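Local coordinates for putative cell invasion protein with MAC/Perforin domain (Bacteroides thetaiotaomicron VPI-5482, PDB 3KK7) that is of unproven function but belongs to the membrane-attack complex/perforin (MACPF) family and is a putative cell invasion protein of a human gut symbiont, at residues 325-329 / 330-334. Residues are numbered along the deposited sequence; the frame is centred on the assembly and turned at random. Where two conformers were deposited one is given.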
ATOM      1  N   GLN A 325      34.358  -6.869   9.619  1.00 30.05           N
ATOM      2  CA  GLN A 325      35.453  -6.388   8.811  1.00 30.72           C
ATOM      3  C   GLN A 325      35.277  -6.693   7.321  1.00 30.56           C
ATOM      4  O   GLN A 325      36.008  -6.176   6.501  1.00 30.70           O
ATOM      5  CB  GLN A 325      36.802  -6.845   9.365  1.00 31.13           C
ATOM      6  CG  GLN A 325      37.058  -8.312   9.366  1.00 33.65           C
ATOM      7  CD  GLN A 325      38.260  -8.686  10.244  1.00 37.67           C
ATOM      8  OE1 GLN A 325      38.460  -8.116  11.328  1.00 39.87           O
ATOM      9  NE2 GLN A 325      39.057  -9.655   9.783  1.00 38.18           N
ATOM     10  N   SER A 326      34.291  -7.504   6.967  1.00 30.36           N
ATOM     11  CA  SER A 326      33.947  -7.687   5.570  1.00 30.12           C
ATOM     12  C   SER A 326      33.282  -6.414   5.033  1.00 30.13           C
ATOM     13  O   SER A 326      33.257  -6.180   3.812  1.00 29.62           O
ATOM     14  CB  SER A 326      32.986  -8.847   5.409  1.00 29.99           C
ATOM     15  OG  SER A 326      31.667  -8.433   5.762  1.00 30.90           O
ATOM     16  N   LEU A 327      32.744  -5.598   5.944  1.00 30.09           N
ATOM     17  CA  LEU A 327      32.028  -4.370   5.563  1.00 30.10           C
ATOM     18  C   LEU A 327      32.951  -3.253   5.070  1.00 30.91           C
ATOM     19  O   LEU A 327      32.481  -2.216   4.607  1.00 30.68           O
ATOM     20  CB  LEU A 327      31.155  -3.867   6.721  1.00 29.28           C
ATOM     21  CG  LEU A 327      30.015  -4.788   7.180  1.00 27.92           C
ATOM     22  CD1 LEU A 327      29.245  -4.189   8.390  1.00 25.22           C
ATOM     23  CD2 LEU A 327      29.070  -5.098   6.014  1.00 23.26           C
ATOM     24  N   ASN A 328      34.260  -3.469   5.171  1.00 32.22           N
ATOM     25  CA  ASN A 328      35.229  -2.540   4.612  1.00 33.35           C
ATOM     26  C   ASN A 328      35.205  -2.523   3.100  1.00 33.60           C
ATOM     27  O   ASN A 328      35.731  -1.599   2.492  1.00 33.99           O
ATOM     28  CB  ASN A 328      36.641  -2.864   5.094  1.00 33.82           C
ATOM     29  CG  ASN A 328      36.819  -2.620   6.582  1.00 35.99           C
ATOM     30  OD1 ASN A 328      36.394  -1.584   7.122  1.00 38.49           O
ATOM     31  ND2 ASN A 328      37.461  -3.571   7.257  1.00 38.59           N
ATOM     32  N   ASP A 329      34.609  -3.544   2.494  1.00 34.02           N
ATOM     33  CA  ASP A 329      34.382  -3.567   1.044  1.00 34.32           C
ATOM     34  C   ASP A 329      32.967  -3.056   0.756  1.00 34.01           C
ATOM     35  O   ASP A 329      31.990  -3.814   0.851  1.00 33.87           O
ATOM     36  CB  ASP A 329      34.551  -4.997   0.502  1.00 34.79           C
ATOM     37  CG  ASP A 329      34.368  -5.090  -0.997  1.00 36.28           C
ATOM     38  OD1 ASP A 329      34.172  -4.033  -1.638  1.00 39.36           O
ATOM     39  OD2 ASP A 329      34.425  -6.225  -1.528  1.00 38.66           O
ATOM     40  N   PRO A 330      32.849  -1.787   0.350  1.00 33.52           N
ATOM     41  CA  PRO A 330      31.502  -1.266   0.133  1.00 33.23           C
ATOM     42  C   PRO A 330      30.701  -2.011  -0.963  1.00 32.72           C
ATOM     43  O   PRO A 330      29.491  -1.823  -1.065  1.00 32.76           O
ATOM     44  CB  PRO A 330      31.738   0.210  -0.200  1.00 33.27           C
ATOM     45  CG  PRO A 330      33.142   0.280  -0.719  1.00 33.25           C
ATOM     46  CD  PRO A 330      33.888  -0.926  -0.237  1.00 33.42           C
ATOM     47  N   LYS A 331      31.348  -2.868  -1.748  1.00 32.29           N
ATOM     48  CA  LYS A 331      30.647  -3.679  -2.744  0.50 32.16           C
ATOM     49  C   LYS A 331      29.669  -4.647  -2.055  1.00 31.94           C
ATOM     50  O   LYS A 331      28.696  -5.118  -2.657  1.00 31.56           O
ATOM     51  CB  LYS A 331      31.661  -4.467  -3.593  0.50 32.39           C
ATOM     52  CG  LYS A 331      32.666  -3.593  -4.395  0.50 32.48           C
ATOM     53  CD  LYS A 331      33.891  -4.380  -4.876  0.50 31.59           C
ATOM     54  CE  LYS A 331      34.977  -3.444  -5.381  0.50 31.21           C
ATOM     55  NZ  LYS A 331      36.228  -4.173  -5.695  0.50 30.50           N
ATOM     56  N   THR A 332      29.946  -4.960  -0.788  1.00 31.10           N
ATOM     57  CA  THR A 332      29.122  -5.904  -0.050  1.00 30.16           C
ATOM     58  C   THR A 332      27.935  -5.238   0.658  1.00 29.60           C
ATOM     59  O   THR A 332      27.164  -5.908   1.347  1.00 29.43           O
ATOM     60  CB  THR A 332      29.956  -6.657   0.978  1.00 30.10           C
ATOM     61  OG1 THR A 332      30.326  -5.773   2.041  1.00 29.40           O
ATOM     62  CG2 THR A 332      31.212  -7.232   0.324  1.00 30.34           C
ATOM     63  N   HIS A 333      27.766  -3.938   0.467  1.00 28.73           N
ATOM     64  CA  HIS A 333      26.735  -3.207   1.180  1.00 28.29           C
ATOM     65  C   HIS A 333      25.349  -3.431   0.564  1.00 27.91           C
ATOM     66  O   HIS A 333      25.229  -3.836  -0.592  1.00 28.77           O
ATOM     67  CB  HIS A 333      27.114  -1.736   1.235  1.00 27.91           C
ATOM     68  CG  HIS A 333      28.312  -1.477   2.085  1.00 28.18           C
ATOM     69  ND1 HIS A 333      28.704  -0.211   2.455  1.00 27.56           N
ATOM     70  CD2 HIS A 333      29.183  -2.333   2.679  1.00 27.79           C
ATOM     71  CE1 HIS A 333      29.784  -0.298   3.216  1.00 28.18           C
ATOM     72  NE2 HIS A 333      30.097  -1.573   3.367  1.00 26.15           N
ATOM     73  N   THR A 334      24.304  -3.215   1.348  1.00 26.86           N
ATOM     74  CA  THR A 334      22.951  -3.377   0.840  1.00 26.08           C
ATOM     75  C   THR A 334      22.053  -2.416   1.603  1.00 25.40           C
ATOM     76  O   THR A 334      22.546  -1.636   2.402  1.00 24.37           O
ATOM     77  CB  THR A 334      22.471  -4.839   0.953  1.00 25.82           C
ATOM     78  OG1 THR A 334      21.249  -4.988   0.219  1.00 26.79           O
ATOM     79  CG2 THR A 334      22.250  -5.244   2.413  1.00 25.02           C
TER
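The H333 imidazole meets the carbonyl of L327 at its edge, while CA of P330 sits 3.5 Å above the ring plane, over its centre. NE2 of H333 gives its hydrogen to O of L327 at 2.8 Å. The bond is nearly straight, 165° at the hydrogen, and L327 O lies close to the ring plane. With CG beside the backbone N (chi1 -68°), the ring turns back over the turn and reaches this carbonyl. The bond and P330 on that face together limit how the ring can turn.

The second flat group is the D329 carboxylate. CG stands anti to the backbone N (chi1 -178°), which brings OD1 over the start of the next turn. The amide N of K331 bonds to OD1 at 3.1 Å from above the carboxylate plane. This is an Asx turn at the start of the short 3-10 segment 330-332. The K331 chain crosses the carboxylate at a slant, with CB, CG and CD near OD1 and CG at 3.2 Å from it. OD2 faces the methyl CG2 of T332. In the conformer given, NZ of K331 lies 4.6 Å from OD1, beyond a salt bridge; the lysine was modelled in two conformers, so the place of its end is not settled.

T332 grips the main chain of D329 twice. Its OG1 and its N, at 2.8 and 2.9 Å, both donate to D329 O. The N-H approaches from above the carbonyl plane, the hydroxyl from nearer to it.

The type I turn S326-D329 leaves helix 321-326, and the 3-10 turn leads into strand 334-338. S326 OG bonds to W323 O and A301 N, and the T332 backbone pairs with G300. L327 packs on V166 and H333 on N168, both of strand 157-173, so this surface connection lies against the large antiparallel sheet of the MACPF domain.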